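Local coordinates for SusD superfamily protein (Parabacteroides distasonis, PDB 3OTN) that probably binds carbohydrate at the cell outer membrane, as a member of the SusD family of nutrient-binding proteins, at residues A[66-71]-A[450-455]; A[359-364]-A[416-421]. One frame throughout, in Å; residues are numbered along the deposited sequence.

Contact 1: A[66-71]-A[450-455]. With EDO (1,2-ethanediol), chain L.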
loop_
_atom_site.group_PDB
_atom_site.type_symbol
_atom_site.label_atom_id
_atom_site.label_comp_id
_atom_site.label_asym_id
_atom_site.label_seq_id
_atom_site.Cartn_x
_atom_site.Cartn_y
_atom_site.Cartn_z
ATOM N N ASP A 66 -1.938 -18.930 -10.157
ATOM C CA ASP A 66 -3.023 -19.193 -9.169
ATOM C C ASP A 66 -4.072 -18.038 -9.173
ATOM O O ASP A 66 -5.281 -18.267 -9.132
ATOM C CB ASP A 66 -2.482 -19.281 -7.735
ATOM C CG ASP A 66 -1.961 -20.650 -7.342
ATOM O OD1 ASP A 66 -1.738 -21.519 -8.203
ATOM O OD2 ASP A 66 -1.725 -20.807 -6.122
ATOM N N PHE A 67 -3.569 -16.814 -9.199
ATOM C CA PHE A 67 -4.383 -15.603 -9.129
ATOM C C PHE A 67 -5.141 -15.417 -10.450
ATOM O O PHE A 67 -6.345 -15.200 -10.432
ATOM C CB PHE A 67 -3.526 -14.378 -8.783
ATOM C CG PHE A 67 -2.771 -14.524 -7.476
ATOM C CD1 PHE A 67 -1.553 -15.159 -7.451
ATOM C CD2 PHE A 67 -3.311 -14.090 -6.280
ATOM C CE1 PHE A 67 -0.847 -15.348 -6.277
ATOM C CE2 PHE A 67 -2.614 -14.285 -5.074
ATOM C CZ PHE A 67 -1.365 -14.902 -5.092
ATOM N N GLN A 68 -4.445 -15.540 -11.582
ATOM C CA GLN A 68 -5.130 -15.507 -12.906
ATOM C C GLN A 68 -6.222 -16.557 -13.089
ATOM O O GLN A 68 -7.249 -16.298 -13.722
ATOM C CB GLN A 68 -4.126 -15.660 -14.058
ATOM C CG GLN A 68 -4.696 -15.268 -15.410
ATOM C CD GLN A 68 -3.628 -15.210 -16.487
ATOM O OE1 GLN A 68 -2.845 -16.137 -16.629
ATOM N NE2 GLN A 68 -3.596 -14.112 -17.248
ATOM N N ASP A 69 -5.982 -17.749 -12.558
ATOM C CA ASP A 69 -6.896 -18.863 -12.749
ATOM C C ASP A 69 -8.026 -18.919 -11.730
ATOM O O ASP A 69 -8.885 -19.808 -11.812
ATOM C CB ASP A 69 -6.120 -20.185 -12.727
ATOM C CG ASP A 69 -5.215 -20.356 -13.943
ATOM O OD1 ASP A 69 -5.391 -19.623 -14.938
ATOM O OD2 ASP A 69 -4.336 -21.229 -13.888
ATOM N N LEU A 70 -8.033 -17.989 -10.775
ATOM C CA LEU A 70 -8.947 -18.071 -9.639
ATOM C C LEU A 70 -8.823 -19.435 -8.939
ATOM O O LEU A 70 -9.822 -20.118 -8.684
ATOM C CB LEU A 70 -10.379 -17.743 -10.071
ATOM C CG LEU A 70 -10.891 -16.350 -9.697
ATOM C CD1 LEU A 70 -10.008 -15.236 -10.166
ATOM C CD2 LEU A 70 -12.311 -16.202 -10.247
ATOM N N LEU A 71 -7.579 -19.835 -8.681
ATOM C CA LEU A 71 -7.248 -21.051 -7.942
ATOM C C LEU A 71 -6.341 -20.774 -6.743
ATOM O O LEU A 71 -5.652 -21.660 -6.278
ATOM C CB LEU A 71 -6.530 -22.045 -8.856
ATOM C CG LEU A 71 -7.300 -22.535 -10.072
ATOM C CD1 LEU A 71 -6.434 -23.568 -10.801
ATOM C CD2 LEU A 71 -8.643 -23.117 -9.630
ATOM N N THR A 450 -12.978 -11.371 -15.686
ATOM C CA THR A 450 -11.649 -10.810 -15.933
ATOM C C THR A 450 -11.340 -10.929 -17.409
ATOM O O THR A 450 -12.075 -11.600 -18.148
ATOM C CB THR A 450 -10.541 -11.540 -15.163
ATOM O OG1 THR A 450 -10.456 -12.889 -15.635
ATOM C CG2 THR A 450 -10.813 -11.530 -13.680
ATOM N N ASN A 451 -10.230 -10.295 -17.815
ATOM C CA ASN A 451 -9.673 -10.428 -19.189
ATOM C C ASN A 451 -9.517 -11.880 -19.645
ATOM O O ASN A 451 -9.606 -12.161 -20.839
ATOM C CB ASN A 451 -8.298 -9.728 -19.307
ATOM C CG ASN A 451 -8.380 -8.222 -19.094
ATOM O OD1 ASN A 451 -9.434 -7.647 -19.269
ATOM N ND2 ASN A 451 -7.256 -7.582 -18.717
ATOM N N TRP A 452 -9.333 -12.793 -18.689
ATOM C CA TRP A 452 -9.064 -14.219 -18.967
ATOM C C TRP A 452 -10.282 -15.165 -18.759
ATOM O O TRP A 452 -10.110 -16.382 -18.635
ATOM C CB TRP A 452 -7.808 -14.625 -18.147
ATOM C CG TRP A 452 -6.672 -13.642 -18.449
ATOM C CD1 TRP A 452 -5.823 -13.666 -19.541
ATOM C CD2 TRP A 452 -6.342 -12.434 -17.716
ATOM N NE1 TRP A 452 -4.977 -12.571 -19.509
ATOM C CE2 TRP A 452 -5.276 -11.797 -18.411
ATOM C CE3 TRP A 452 -6.838 -11.837 -16.539
ATOM C CZ2 TRP A 452 -4.685 -10.593 -17.956
ATOM C CZ3 TRP A 452 -6.248 -10.627 -16.085
ATOM C CH2 TRP A 452 -5.179 -10.031 -16.801
ATOM N N GLY A 453 -11.500 -14.609 -18.737
ATOM C CA GLY A 453 -12.746 -15.402 -18.594
ATOM C C GLY A 453 -13.207 -15.844 -17.195
ATOM O O GLY A 453 -14.206 -16.571 -17.066
ATOM N N LYS A 454 -12.522 -15.415 -16.139
ATOM C CA LYS A 454 -12.846 -15.883 -14.766
ATOM C C LYS A 454 -13.815 -14.928 -14.091
ATOM O O LYS A 454 -13.706 -13.717 -14.281
ATOM C CB LYS A 454 -11.565 -16.017 -13.930
ATOM C CG LYS A 454 -10.501 -16.917 -14.581
ATOM C CD LYS A 454 -10.994 -18.355 -14.789
ATOM C CE LYS A 454 -9.891 -19.213 -15.405
ATOM N NZ LYS A 454 -10.428 -20.444 -16.062
ATOM N N VAL A 455 -14.720 -15.465 -13.269
ATOM C CA VAL A 455 -15.754 -14.651 -12.631
ATOM C C VAL A 455 -15.537 -14.591 -11.122
ATOM O O VAL A 455 -15.424 -15.627 -10.462
ATOM C CB VAL A 455 -17.188 -15.167 -12.982
ATOM C CG1 VAL A 455 -18.235 -14.337 -12.251
ATOM C CG2 VAL A 455 -17.430 -15.121 -14.521
HETATM C C1 EDO L . -10.512 -20.281 -4.637
HETATM O O1 EDO L . -9.399 -19.716 -5.319
HETATM C C2 EDO L . -11.081 -21.395 -5.486
HETATM O O2 EDO L . -11.692 -20.769 -6.606
HETATM O O HOH W 1 -8.608 -14.027 -14.115
#
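A Schellman motif at the end of helix 64-68 meets a type I beta turn, T450 to G453, and here Q68 lies against the W452 ring. Q68 has CG anti to its backbone N (chi1 -165°) and an extended chain beyond. Its NE2 sits over one face of the indole, 2.9 Å above the ring plane and toward the rim. Amide and ring planes are 57° apart. NE2 comes within 3.1 Å of W452 NE1. Both are donors and do not bond to each other; the NE2 contact is with the ring face. Q68 CG adds a CH-pi contact, 4.3 Å from the centroid of the five-membered ring. N451 CB lies over the opposite face of the indole.

Further along, L70 and K454 lie alongside, their chains running in opposite senses. L70 CD2 lies 3.8 Å from K454 CB and 3.2 Å from V455 O. The aliphatic chain of K454 continues past Q68 O and D69 O. One water bridges Q68 O, to which it donates at 2.7 Å, and T450 OG1, at 2.6 Å. That hydroxyl oxygen also accepts from W452 N at 3.3 Å. The pairing is a Schellman helix end packed on a surface beta turn, whose T450 forms an ST turn.

Contact 2: A[359-364]-A[416-421]. With EDO (1,2-ethanediol), chain S.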
loop_
_atom_site.group_PDB
_atom_site.type_symbol
_atom_site.label_atom_id
_atom_site.label_comp_id
_atom_site.label_asym_id
_atom_site.label_seq_id
_atom_site.Cartn_x
_atom_site.Cartn_y
_atom_site.Cartn_z
ATOM N N ARG A 359 1.003 8.686 0.931
ATOM C CA ARG A 359 1.463 9.945 0.368
ATOM C C ARG A 359 0.279 10.910 0.239
ATOM O O ARG A 359 -0.866 10.523 0.316
ATOM C CB ARG A 359 2.187 9.742 -0.959
ATOM C CG ARG A 359 1.338 9.280 -2.145
ATOM C CD ARG A 359 2.249 9.128 -3.319
ATOM N NE ARG A 359 1.631 8.632 -4.564
ATOM C CZ ARG A 359 1.359 9.363 -5.648
ATOM N NH1 ARG A 359 1.573 10.680 -5.661
ATOM N NH2 ARG A 359 0.896 8.767 -6.765
ATOM N N TYR A 360 0.581 12.182 0.114
ATOM C CA TYR A 360 -0.440 13.234 0.134
ATOM C C TYR A 360 -1.510 13.100 -0.928
ATOM O O TYR A 360 -2.696 13.376 -0.647
ATOM C CB TYR A 360 0.262 14.579 0.007
ATOM C CG TYR A 360 -0.531 15.818 0.329
ATOM C CD1 TYR A 360 -1.270 15.916 1.491
ATOM C CD2 TYR A 360 -0.419 16.937 -0.476
ATOM C CE1 TYR A 360 -1.920 17.085 1.809
ATOM C CE2 TYR A 360 -1.062 18.109 -0.169
ATOM C CZ TYR A 360 -1.804 18.179 0.969
ATOM O OH TYR A 360 -2.452 19.331 1.263
ATOM N N THR A 361 -1.144 12.663 -2.132
ATOM C CA THR A 361 -2.186 12.476 -3.190
ATOM C C THR A 361 -3.322 11.541 -2.748
ATOM O O THR A 361 -4.502 11.850 -2.951
ATOM C CB THR A 361 -1.609 12.029 -4.548
ATOM O OG1 THR A 361 -0.762 13.053 -5.065
ATOM C CG2 THR A 361 -2.737 11.747 -5.583
ATOM N N ASP A 362 -2.960 10.432 -2.105
ATOM C CA ASP A 362 -3.905 9.453 -1.560
ATOM C C ASP A 362 -4.789 10.123 -0.509
ATOM O O ASP A 362 -5.999 9.984 -0.539
ATOM C CB ASP A 362 -3.107 8.308 -0.922
ATOM C CG ASP A 362 -3.949 7.081 -0.520
ATOM O OD1 ASP A 362 -5.205 7.010 -0.696
ATOM O OD2 ASP A 362 -3.283 6.132 -0.018
ATOM N N VAL A 363 -4.179 10.917 0.360
ATOM C CA VAL A 363 -4.929 11.575 1.428
ATOM C C VAL A 363 -5.941 12.575 0.834
ATOM O O VAL A 363 -7.065 12.629 1.297
ATOM C CB VAL A 363 -4.039 12.247 2.460
ATOM C CG1 VAL A 363 -4.902 13.025 3.490
ATOM C CG2 VAL A 363 -3.170 11.208 3.165
ATOM N N LEU A 364 -5.527 13.365 -0.154
ATOM C CA LEU A 364 -6.437 14.285 -0.850
ATOM C C LEU A 364 -7.655 13.555 -1.480
ATOM O O LEU A 364 -8.816 13.976 -1.321
ATOM C CB LEU A 364 -5.692 15.049 -1.942
ATOM C CG LEU A 364 -4.549 15.998 -1.544
ATOM C CD1 LEU A 364 -4.107 16.861 -2.722
ATOM C CD2 LEU A 364 -4.977 16.860 -0.371
ATOM N N PHE A 416 -6.050 5.837 -11.678
ATOM C CA PHE A 416 -5.082 6.379 -12.611
ATOM C C PHE A 416 -3.827 6.929 -11.953
ATOM O O PHE A 416 -2.734 6.748 -12.512
ATOM C CB PHE A 416 -5.698 7.416 -13.523
ATOM C CG PHE A 416 -6.827 6.870 -14.420
ATOM C CD1 PHE A 416 -6.679 5.672 -15.134
ATOM C CD2 PHE A 416 -7.991 7.583 -14.575
ATOM C CE1 PHE A 416 -7.719 5.199 -15.963
ATOM C CE2 PHE A 416 -9.030 7.120 -15.405
ATOM C CZ PHE A 416 -8.878 5.929 -16.095
ATOM N N ASP A 417 -3.977 7.621 -10.830
ATOM C CA ASP A 417 -2.853 8.281 -10.162
ATOM C C ASP A 417 -2.111 7.373 -9.194
ATOM O O ASP A 417 -0.879 7.471 -9.066
ATOM C CB ASP A 417 -3.300 9.549 -9.418
ATOM C CG ASP A 417 -2.368 10.717 -9.650
ATOM O OD1 ASP A 417 -2.227 11.060 -10.840
ATOM O OD2 ASP A 417 -1.770 11.262 -8.678
ATOM N N LEU A 418 -2.856 6.507 -8.504
ATOM C CA LEU A 418 -2.261 5.602 -7.520
ATOM C C LEU A 418 -2.006 4.158 -8.002
ATOM O O LEU A 418 -1.758 3.265 -7.192
ATOM C CB LEU A 418 -3.124 5.592 -6.254
ATOM C CG LEU A 418 -3.530 6.993 -5.748
ATOM C CD1 LEU A 418 -4.454 6.856 -4.540
ATOM C CD2 LEU A 418 -2.274 7.799 -5.396
ATOM N N CYS A 419 -2.066 3.905 -9.304
ATOM C CA CYS A 419 -1.907 2.543 -9.783
ATOM C C CYS A 419 -0.578 1.919 -9.370
ATOM O O CYS A 419 0.452 2.583 -9.403
ATOM C CB CYS A 419 -2.029 2.467 -11.307
ATOM S SG CYS A 419 -0.953 3.627 -12.241
ATOM N N TYR A 420 -0.640 0.632 -9.021
ATOM C CA TYR A 420 0.502 -0.197 -8.694
ATOM C C TYR A 420 1.200 0.221 -7.417
ATOM O O TYR A 420 2.374 -0.112 -7.231
ATOM C CB TYR A 420 1.470 -0.307 -9.888
ATOM C CG TYR A 420 0.699 -0.706 -11.159
ATOM C CD1 TYR A 420 0.012 -1.913 -11.216
ATOM C CD2 TYR A 420 0.615 0.141 -12.246
ATOM C CE1 TYR A 420 -0.723 -2.276 -12.345
ATOM C CE2 TYR A 420 -0.135 -0.211 -13.387
ATOM C CZ TYR A 420 -0.798 -1.424 -13.416
ATOM O OH TYR A 420 -1.535 -1.817 -14.525
ATOM N N GLU A 421 0.471 0.936 -6.549
ATOM C CA GLU A 421 0.969 1.398 -5.233
ATOM C C GLU A 421 0.298 0.678 -4.070
ATOM O O GLU A 421 0.329 1.163 -2.932
ATOM C CB GLU A 421 0.736 2.916 -5.088
ATOM C CG GLU A 421 1.540 3.797 -6.012
ATOM C CD GLU A 421 1.220 5.318 -5.848
ATOM O OE1 GLU A 421 1.187 5.823 -4.717
ATOM O OE2 GLU A 421 0.999 5.991 -6.867
HETATM C C1 EDO S . -5.547 21.522 -1.310
HETATM O O1 EDO S . -6.387 22.235 -2.224
HETATM C C2 EDO S . -4.411 20.853 -2.073
HETATM O O2 EDO S . -3.246 20.800 -1.239
HETATM O O HOH W 2 0.945 10.927 -8.727
#
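R359 places CG between its backbone N and carbonyl carbon (chi1 68°), then runs extended to NE, which brings NE to E421. E421 has CG anti to its carbonyl carbon (chi1 -67°) and an extended chain beyond it. The two side chains cross at about a right angle, yet their flat ends are nearly coplanar, 25° apart.

The salt bridge is side-on and uses two nitrogens, one to each oxygen. R359 NE donates to E421 OE1 at 2.8 Å in an almost straight bond. R359 NH2 donates to E421 OE2, also at 2.8 Å, and meets its syn lone pair. Two bonds fix the rotation of the guanidinium. L418 CD2 lies over one face of it, 3.6 Å from R359 NH2. The other methyl, L418 CD1, packs against D362, 3.9 Å from OD1. D362 itself forms salt bridges with K423 and R414.

D417 reaches the same arginine through water. The water accepts from R359 NH2 at 2.9 Å and donates to D417 OD2 at 2.7 Å. T361 CG2 also touches D417 OD2, at 3.3 Å. D417 has salt bridges to R301 and R392, while T361 OG1 is hydrogen-bonded to E248.

All six touching residues are buried. R359 is the N-cap of helix 360-375; D417 lies in helix 403-418 and E421 in the type II turn L418 to E421. The charges are shared among several partners: R359 NH1 pairs with E248, and E421 OE2 with K338. Such a network of opposite charges probably keeps R359 and E421 ionised despite burial.

In the fold
Contact 1 and contact 2 have centres about 26 Å apart, and their nearest atoms are about 9 Å apart without touching. Both segments of contact 2 fall in the chain between residues 71 and 450. They differ in setting. The 66-71 and 450-455 pair is a surface contact, about 23 Å from the centre of the chain to its own centre. The 359-364 and 416-421 pair is buried, about 10 Å by the same measure. Contact 1 joins an early helix end to a late loop, while contact 2 joins two helices of the SusD family region. One ethanediol binds L70 O and another Y360 OH, the latter away from the charged pair. Both probably come from the crystallisation liquor, so neither is evidence for a sugar site.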